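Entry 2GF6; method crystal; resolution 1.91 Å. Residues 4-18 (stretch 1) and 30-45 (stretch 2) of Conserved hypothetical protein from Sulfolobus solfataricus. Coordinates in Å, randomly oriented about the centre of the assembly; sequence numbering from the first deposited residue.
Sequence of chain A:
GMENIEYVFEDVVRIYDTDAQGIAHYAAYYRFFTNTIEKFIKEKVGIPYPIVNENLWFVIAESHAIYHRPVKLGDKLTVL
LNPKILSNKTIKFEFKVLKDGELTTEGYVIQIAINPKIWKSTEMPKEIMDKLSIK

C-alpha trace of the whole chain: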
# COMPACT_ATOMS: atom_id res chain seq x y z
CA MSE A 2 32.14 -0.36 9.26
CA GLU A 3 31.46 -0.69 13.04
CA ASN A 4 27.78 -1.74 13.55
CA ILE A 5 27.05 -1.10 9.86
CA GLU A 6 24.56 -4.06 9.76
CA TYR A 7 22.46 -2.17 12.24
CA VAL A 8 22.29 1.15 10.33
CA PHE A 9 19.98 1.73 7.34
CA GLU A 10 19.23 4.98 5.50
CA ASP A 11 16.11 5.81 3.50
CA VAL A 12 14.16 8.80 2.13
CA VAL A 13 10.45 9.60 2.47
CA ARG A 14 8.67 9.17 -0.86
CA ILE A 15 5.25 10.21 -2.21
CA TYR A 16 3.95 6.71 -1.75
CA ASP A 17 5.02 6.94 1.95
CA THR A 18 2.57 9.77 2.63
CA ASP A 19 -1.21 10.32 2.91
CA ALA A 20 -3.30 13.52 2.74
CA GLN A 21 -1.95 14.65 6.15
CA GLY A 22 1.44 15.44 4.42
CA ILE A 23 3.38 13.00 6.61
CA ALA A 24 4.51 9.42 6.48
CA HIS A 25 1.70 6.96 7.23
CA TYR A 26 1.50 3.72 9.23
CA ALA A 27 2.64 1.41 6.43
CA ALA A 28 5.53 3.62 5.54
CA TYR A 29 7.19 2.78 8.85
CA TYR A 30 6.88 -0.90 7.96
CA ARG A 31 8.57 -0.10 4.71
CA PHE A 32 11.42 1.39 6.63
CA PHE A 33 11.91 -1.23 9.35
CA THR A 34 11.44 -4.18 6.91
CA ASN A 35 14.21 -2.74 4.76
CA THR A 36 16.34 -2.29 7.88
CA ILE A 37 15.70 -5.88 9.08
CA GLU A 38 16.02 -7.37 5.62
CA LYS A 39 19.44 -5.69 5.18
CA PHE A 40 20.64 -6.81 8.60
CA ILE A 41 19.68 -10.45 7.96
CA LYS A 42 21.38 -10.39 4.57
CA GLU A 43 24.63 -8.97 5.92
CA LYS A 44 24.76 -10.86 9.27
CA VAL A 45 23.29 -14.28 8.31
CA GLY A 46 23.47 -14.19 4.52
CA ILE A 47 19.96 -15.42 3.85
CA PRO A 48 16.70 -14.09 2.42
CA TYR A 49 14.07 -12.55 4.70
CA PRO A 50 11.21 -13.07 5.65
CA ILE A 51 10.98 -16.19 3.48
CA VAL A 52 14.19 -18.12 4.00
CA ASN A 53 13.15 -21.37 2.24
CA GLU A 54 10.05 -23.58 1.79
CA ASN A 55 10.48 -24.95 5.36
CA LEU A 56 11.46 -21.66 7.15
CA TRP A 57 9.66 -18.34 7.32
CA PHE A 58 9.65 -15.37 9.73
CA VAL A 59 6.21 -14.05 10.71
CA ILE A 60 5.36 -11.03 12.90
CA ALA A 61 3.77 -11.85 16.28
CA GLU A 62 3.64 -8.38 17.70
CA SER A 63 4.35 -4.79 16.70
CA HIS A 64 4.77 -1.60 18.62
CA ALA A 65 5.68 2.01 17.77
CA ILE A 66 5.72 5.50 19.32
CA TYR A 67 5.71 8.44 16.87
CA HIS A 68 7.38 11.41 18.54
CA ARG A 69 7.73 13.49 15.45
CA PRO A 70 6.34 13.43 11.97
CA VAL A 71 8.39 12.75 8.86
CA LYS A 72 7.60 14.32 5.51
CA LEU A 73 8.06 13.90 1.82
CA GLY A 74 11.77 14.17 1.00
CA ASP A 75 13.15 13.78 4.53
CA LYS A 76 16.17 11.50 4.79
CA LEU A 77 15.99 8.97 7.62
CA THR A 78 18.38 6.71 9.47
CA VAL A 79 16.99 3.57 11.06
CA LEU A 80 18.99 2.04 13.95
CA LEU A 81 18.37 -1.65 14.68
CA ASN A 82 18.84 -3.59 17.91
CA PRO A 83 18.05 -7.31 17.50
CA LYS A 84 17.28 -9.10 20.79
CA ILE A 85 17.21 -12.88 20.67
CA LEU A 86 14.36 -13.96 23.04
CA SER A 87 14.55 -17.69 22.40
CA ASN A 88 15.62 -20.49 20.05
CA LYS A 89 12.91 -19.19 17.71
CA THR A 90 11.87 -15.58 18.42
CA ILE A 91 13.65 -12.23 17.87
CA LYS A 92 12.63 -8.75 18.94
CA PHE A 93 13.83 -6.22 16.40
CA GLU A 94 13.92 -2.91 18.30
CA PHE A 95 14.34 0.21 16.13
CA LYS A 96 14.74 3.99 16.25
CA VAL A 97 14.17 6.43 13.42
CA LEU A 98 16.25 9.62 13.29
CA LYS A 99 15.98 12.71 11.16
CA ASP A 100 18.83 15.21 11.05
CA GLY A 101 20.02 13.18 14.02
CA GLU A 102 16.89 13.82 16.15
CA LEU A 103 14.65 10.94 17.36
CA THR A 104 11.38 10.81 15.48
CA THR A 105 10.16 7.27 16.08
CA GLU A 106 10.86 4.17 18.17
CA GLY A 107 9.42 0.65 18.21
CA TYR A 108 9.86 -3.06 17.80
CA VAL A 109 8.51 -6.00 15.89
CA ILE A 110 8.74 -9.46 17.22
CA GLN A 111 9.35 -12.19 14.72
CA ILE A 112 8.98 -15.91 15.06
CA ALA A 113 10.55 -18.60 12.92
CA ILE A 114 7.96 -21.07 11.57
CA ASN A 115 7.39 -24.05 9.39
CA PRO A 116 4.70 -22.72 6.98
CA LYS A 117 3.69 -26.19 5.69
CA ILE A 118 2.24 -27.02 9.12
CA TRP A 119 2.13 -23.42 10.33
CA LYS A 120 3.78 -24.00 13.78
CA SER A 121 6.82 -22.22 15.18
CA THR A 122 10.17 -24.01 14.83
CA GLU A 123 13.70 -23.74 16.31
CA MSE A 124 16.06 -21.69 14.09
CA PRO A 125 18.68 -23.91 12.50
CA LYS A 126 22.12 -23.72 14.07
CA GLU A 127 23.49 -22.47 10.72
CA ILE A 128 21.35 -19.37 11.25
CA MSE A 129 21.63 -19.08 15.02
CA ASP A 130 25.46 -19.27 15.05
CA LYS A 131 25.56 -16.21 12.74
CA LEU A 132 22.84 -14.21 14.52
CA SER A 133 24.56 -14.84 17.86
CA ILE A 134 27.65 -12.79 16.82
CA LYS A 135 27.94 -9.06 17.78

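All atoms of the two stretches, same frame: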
# COMPACT_ATOMS: atom_id res chain seq x y z
N ASN A 4 29.27 -1.67 13.48
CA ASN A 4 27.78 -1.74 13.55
C ASN A 4 27.04 -1.32 12.29
O ASN A 4 25.88 -0.86 12.38
CB ASN A 4 27.23 -0.95 14.75
CG ASN A 4 27.50 -1.62 16.09
OD1 ASN A 4 28.15 -2.67 16.17
ND2 ASN A 4 27.01 -1.01 17.16
N ILE A 5 27.67 -1.48 11.13
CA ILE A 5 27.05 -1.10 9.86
C ILE A 5 25.81 -1.97 9.51
O ILE A 5 24.91 -1.51 8.83
CB ILE A 5 28.07 -1.07 8.69
CG1 ILE A 5 27.43 -0.52 7.42
CG2 ILE A 5 28.67 -2.46 8.39
CD1 ILE A 5 26.67 0.80 7.59
N GLU A 6 25.75 -3.21 9.99
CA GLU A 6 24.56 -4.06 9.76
C GLU A 6 23.32 -3.49 10.40
O GLU A 6 22.20 -3.88 10.06
CB GLU A 6 24.71 -5.47 10.35
CG GLU A 6 26.07 -6.05 10.31
CD GLU A 6 26.83 -5.70 11.54
OE1 GLU A 6 26.73 -6.49 12.50
OE2 GLU A 6 27.54 -4.66 11.53
N TYR A 7 23.53 -2.62 11.39
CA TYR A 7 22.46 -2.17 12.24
C TYR A 7 21.95 -0.82 11.80
O TYR A 7 20.96 -0.37 12.34
CB TYR A 7 22.95 -2.09 13.69
CG TYR A 7 23.40 -3.43 14.24
CD1 TYR A 7 22.50 -4.47 14.43
CD2 TYR A 7 24.72 -3.66 14.54
CE1 TYR A 7 22.91 -5.70 14.91
CE2 TYR A 7 25.14 -4.89 15.02
CZ TYR A 7 24.24 -5.91 15.20
OH TYR A 7 24.65 -7.14 15.70
N VAL A 8 22.63 -0.19 10.83
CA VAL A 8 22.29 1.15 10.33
C VAL A 8 21.76 1.07 8.90
O VAL A 8 22.41 0.51 8.02
CB VAL A 8 23.52 2.11 10.34
CG1 VAL A 8 23.09 3.57 10.13
CG2 VAL A 8 24.31 1.99 11.64
N PHE A 9 20.58 1.64 8.67
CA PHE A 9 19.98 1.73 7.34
C PHE A 9 19.49 3.14 7.06
O PHE A 9 18.86 3.74 7.92
CB PHE A 9 18.79 0.78 7.24
CG PHE A 9 18.12 0.78 5.89
CD1 PHE A 9 18.70 0.11 4.82
CD2 PHE A 9 16.92 1.43 5.69
CE1 PHE A 9 18.10 0.11 3.57
CE2 PHE A 9 16.31 1.44 4.45
CZ PHE A 9 16.92 0.78 3.38
N GLU A 10 19.74 3.66 5.86
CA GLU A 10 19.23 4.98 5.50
C GLU A 10 18.22 4.93 4.36
O GLU A 10 18.38 4.14 3.42
CB GLU A 10 20.37 5.92 5.10
CG GLU A 10 21.53 5.86 6.03
CD GLU A 10 22.40 7.07 5.88
OE1 GLU A 10 23.04 7.23 4.82
OE2 GLU A 10 22.42 7.87 6.83
N ASP A 11 17.19 5.77 4.47
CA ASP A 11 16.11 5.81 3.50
C ASP A 11 15.59 7.25 3.38
O ASP A 11 15.99 8.13 4.12
CB ASP A 11 14.99 4.84 3.89
CG ASP A 11 14.42 4.09 2.68
OD1 ASP A 11 14.33 4.69 1.58
OD2 ASP A 11 14.08 2.88 2.82
N VAL A 12 14.70 7.47 2.42
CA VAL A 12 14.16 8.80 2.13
C VAL A 12 12.64 8.67 1.98
O VAL A 12 12.15 7.66 1.42
CB VAL A 12 14.84 9.41 0.85
CG1 VAL A 12 14.53 8.57 -0.39
CG2 VAL A 12 14.44 10.85 0.63
N VAL A 13 11.91 9.64 2.52
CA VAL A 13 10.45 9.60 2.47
C VAL A 13 9.96 9.99 1.08
O VAL A 13 10.33 11.02 0.54
CB VAL A 13 9.79 10.52 3.55
CG1 VAL A 13 8.25 10.42 3.52
CG2 VAL A 13 10.27 10.13 4.96
N ARG A 14 9.11 9.12 0.53
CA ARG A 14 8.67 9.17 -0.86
C ARG A 14 7.17 9.50 -0.91
O ARG A 14 6.46 9.46 0.10
CB ARG A 14 8.93 7.82 -1.54
CG ARG A 14 10.03 7.83 -2.57
CD ARG A 14 11.41 7.76 -1.98
NE ARG A 14 12.43 7.47 -3.00
CZ ARG A 14 13.42 6.59 -2.85
NH1 ARG A 14 13.57 5.89 -1.72
NH2 ARG A 14 14.27 6.40 -3.85
N ILE A 15 6.68 9.85 -2.08
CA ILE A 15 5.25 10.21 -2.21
C ILE A 15 4.33 9.06 -1.80
O ILE A 15 3.27 9.26 -1.21
CB ILE A 15 4.92 10.68 -3.66
CG1 ILE A 15 3.51 11.25 -3.71
CG2 ILE A 15 5.16 9.55 -4.73
CD1 ILE A 15 3.28 12.39 -2.76
N TYR A 16 4.74 7.85 -2.12
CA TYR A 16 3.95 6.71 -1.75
C TYR A 16 4.10 6.38 -0.25
O TYR A 16 3.45 5.46 0.27
CB TYR A 16 4.30 5.49 -2.63
CG TYR A 16 5.78 5.19 -2.77
CD1 TYR A 16 6.47 4.56 -1.74
CD2 TYR A 16 6.48 5.50 -3.93
CE1 TYR A 16 7.82 4.29 -1.84
CE2 TYR A 16 7.86 5.23 -4.03
CZ TYR A 16 8.52 4.62 -2.97
OH TYR A 16 9.88 4.32 -3.03
N ASP A 17 4.95 7.11 0.47
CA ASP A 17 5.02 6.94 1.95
C ASP A 17 4.07 7.84 2.72
O ASP A 17 3.95 7.72 3.94
CB ASP A 17 6.44 7.18 2.46
CG ASP A 17 7.43 6.16 1.93
OD1 ASP A 17 7.07 4.96 1.87
OD2 ASP A 17 8.53 6.58 1.54
N THR A 18 3.38 8.73 2.01
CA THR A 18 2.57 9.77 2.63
C THR A 18 1.09 9.61 2.33
O THR A 18 0.73 8.97 1.35
CB THR A 18 2.92 11.15 2.03
OG1 THR A 18 2.62 11.15 0.63
CG2 THR A 18 4.43 11.46 2.20
N TYR A 30 6.64 0.50 8.30
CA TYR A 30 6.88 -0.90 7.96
C TYR A 30 7.81 -1.00 6.78
O TYR A 30 8.63 -1.90 6.71
CB TYR A 30 5.54 -1.58 7.62
CG TYR A 30 5.60 -3.06 7.15
CD1 TYR A 30 5.67 -4.10 8.07
CD2 TYR A 30 5.55 -3.38 5.81
CE1 TYR A 30 5.72 -5.43 7.64
CE2 TYR A 30 5.61 -4.69 5.38
CZ TYR A 30 5.68 -5.71 6.28
OH TYR A 30 5.69 -7.04 5.85
N ARG A 31 7.68 -0.08 5.83
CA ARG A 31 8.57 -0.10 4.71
C ARG A 31 9.94 0.10 5.27
O ARG A 31 10.86 -0.58 4.91
CB ARG A 31 8.23 0.99 3.67
CG ARG A 31 9.07 0.83 2.38
CD ARG A 31 8.69 1.77 1.24
NE ARG A 31 9.23 3.12 1.40
CZ ARG A 31 10.52 3.48 1.27
NH1 ARG A 31 11.48 2.59 1.05
NH2 ARG A 31 10.85 4.76 1.41
N PHE A 32 10.08 1.04 6.18
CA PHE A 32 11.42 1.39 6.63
C PHE A 32 12.05 0.27 7.46
O PHE A 32 13.22 -0.03 7.28
CB PHE A 32 11.40 2.68 7.46
CG PHE A 32 10.72 3.84 6.78
CD1 PHE A 32 10.92 4.11 5.43
CD2 PHE A 32 9.86 4.66 7.50
CE1 PHE A 32 10.29 5.20 4.82
CE2 PHE A 32 9.20 5.71 6.90
CZ PHE A 32 9.43 5.99 5.55
N PHE A 33 11.30 -0.30 8.41
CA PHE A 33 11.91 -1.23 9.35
C PHE A 33 12.14 -2.61 8.69
O PHE A 33 13.17 -3.26 8.94
CB PHE A 33 11.19 -1.22 10.72
CG PHE A 33 9.81 -1.82 10.75
CD1 PHE A 33 9.57 -3.15 10.40
CD2 PHE A 33 8.76 -1.09 11.29
CE1 PHE A 33 8.29 -3.70 10.50
CE2 PHE A 33 7.48 -1.65 11.39
CZ PHE A 33 7.25 -2.96 11.00
N THR A 34 11.25 -2.98 7.76
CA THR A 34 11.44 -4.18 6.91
C THR A 34 12.74 -4.08 6.10
O THR A 34 13.54 -4.99 6.09
CB THR A 34 10.22 -4.39 5.99
OG1 THR A 34 9.06 -4.43 6.82
CG2 THR A 34 10.31 -5.73 5.20
N ASN A 35 12.95 -2.95 5.43
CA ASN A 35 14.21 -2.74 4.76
C ASN A 35 15.37 -2.84 5.73
O ASN A 35 16.41 -3.44 5.43
CB ASN A 35 14.23 -1.37 4.08
CG ASN A 35 13.31 -1.29 2.88
OD1 ASN A 35 12.97 -2.31 2.26
ND2 ASN A 35 12.91 -0.07 2.54
N THR A 36 15.22 -2.25 6.91
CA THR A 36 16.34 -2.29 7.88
C THR A 36 16.63 -3.75 8.30
O THR A 36 17.80 -4.20 8.31
CB THR A 36 16.06 -1.40 9.10
OG1 THR A 36 15.79 -0.07 8.64
CG2 THR A 36 17.22 -1.35 10.05
N ILE A 37 15.57 -4.49 8.63
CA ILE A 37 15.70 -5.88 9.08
C ILE A 37 16.18 -6.79 7.95
O ILE A 37 17.07 -7.63 8.14
CB ILE A 37 14.41 -6.42 9.67
CG1 ILE A 37 14.11 -5.69 10.98
CG2 ILE A 37 14.54 -7.92 9.92
CD1 ILE A 37 12.69 -5.79 11.45
N GLU A 38 15.61 -6.61 6.76
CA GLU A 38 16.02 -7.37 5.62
C GLU A 38 17.51 -7.18 5.39
O GLU A 38 18.20 -8.16 5.15
CB GLU A 38 15.24 -6.99 4.38
CG GLU A 38 15.66 -7.79 3.16
CD GLU A 38 14.73 -7.66 1.96
OE1 GLU A 38 13.74 -6.86 1.96
OE2 GLU A 38 14.98 -8.38 0.99
N LYS A 39 18.01 -5.94 5.47
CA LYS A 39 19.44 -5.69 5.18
C LYS A 39 20.32 -6.34 6.24
O LYS A 39 21.32 -6.99 5.92
CB LYS A 39 19.73 -4.18 5.10
CG LYS A 39 21.15 -3.85 4.64
CD LYS A 39 21.51 -2.35 4.77
CE LYS A 39 21.68 -1.90 6.22
NZ LYS A 39 23.09 -2.06 6.76
N PHE A 40 19.93 -6.18 7.50
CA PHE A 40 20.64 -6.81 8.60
C PHE A 40 20.78 -8.33 8.41
O PHE A 40 21.87 -8.88 8.55
CB PHE A 40 19.95 -6.52 9.93
CG PHE A 40 20.43 -7.37 11.05
CD1 PHE A 40 21.62 -7.11 11.67
CD2 PHE A 40 19.69 -8.48 11.45
CE1 PHE A 40 22.06 -7.90 12.69
CE2 PHE A 40 20.13 -9.28 12.48
CZ PHE A 40 21.32 -9.00 13.10
N ILE A 41 19.67 -8.99 8.10
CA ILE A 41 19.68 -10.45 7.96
C ILE A 41 20.61 -10.86 6.82
O ILE A 41 21.40 -11.81 6.94
CB ILE A 41 18.23 -10.99 7.76
CG1 ILE A 41 17.45 -10.88 9.07
CG2 ILE A 41 18.23 -12.45 7.29
CD1 ILE A 41 18.08 -11.60 10.28
N LYS A 42 20.57 -10.09 5.73
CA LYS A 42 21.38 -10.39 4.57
C LYS A 42 22.84 -10.31 4.95
O LYS A 42 23.59 -11.24 4.70
CB LYS A 42 21.10 -9.40 3.46
CG LYS A 42 21.87 -9.68 2.17
CD LYS A 42 22.00 -8.41 1.32
CE LYS A 42 21.00 -8.38 0.19
NZ LYS A 42 21.62 -8.92 -1.05
N GLU A 43 23.23 -9.20 5.57
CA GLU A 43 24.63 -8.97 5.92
C GLU A 43 25.14 -9.84 7.10
O GLU A 43 26.29 -10.28 7.11
CB GLU A 43 24.85 -7.49 6.24
CG GLU A 43 24.69 -6.59 5.02
CD GLU A 43 24.72 -5.08 5.33
OE1 GLU A 43 24.55 -4.66 6.50
OE2 GLU A 43 24.89 -4.30 4.36
N LYS A 44 24.30 -10.10 8.09
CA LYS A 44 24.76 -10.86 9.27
C LYS A 44 24.67 -12.39 9.09
O LYS A 44 25.54 -13.13 9.52
CB LYS A 44 23.97 -10.40 10.50
CG LYS A 44 24.29 -11.15 11.84
CD LYS A 44 25.70 -10.86 12.39
CE LYS A 44 25.83 -9.47 13.01
NZ LYS A 44 27.26 -9.19 13.39
N VAL A 45 23.58 -12.84 8.46
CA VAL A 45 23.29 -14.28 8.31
C VAL A 45 23.47 -14.74 6.88
O VAL A 45 23.73 -15.91 6.62
CB VAL A 45 21.83 -14.62 8.72
CG1 VAL A 45 21.64 -16.13 8.84
CG2 VAL A 45 21.45 -13.93 9.99
O HOH W 1 20.22 -2.84 8.77

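How does the helix meet the other stretch? Helix 30-45 runs roughly antiparallel to strand 8-12, at 139° and 8.3 Å at closest approach, so its early residues face the far end of stretch 1.

What does Arg 31 bind at the start? Its side chain, t at chi1 and chi2 but turned at chi3 (79°), carries the guanidinium to two carboxylates. Arg 31 NE donates to Asp 17 OD1 at 2.9 Å and Arg 31 NH2 to Asp 17 OD2 at 3.0 Å. Asp 11 completes the cluster: Arg 31 NH1 reaches its OD2 at 3.2 Å, a weak hydrogen bond within a salt bridge.

What fills the middle? Asn 35 ND2 donates to Asp 11 OD2 at 3.2 Å, so this oxygen serves two donors. A water donates to both Glu 6 O and Thr 36 O, bridging the backbones. The Phe 9 ring lies with one face over the backbone of Asn 35 and Thr 36, and its edge meets the aliphatic part of Lys 39, CD1 to CD at 3.7 Å.

How does the later helix hold the first turn? Lys 39 NZ makes weak hydrogen bonds to Ile 5 O (2.8 Å) and Val 8 O (2.9 Å). Phe 40 lies near parallel to Tyr 7 but slid aside, with CE1 atoms 3.2 Å apart. Lys 44 NZ forms a salt bridge with Glu 6 OE1 at 2.9 Å as modelled.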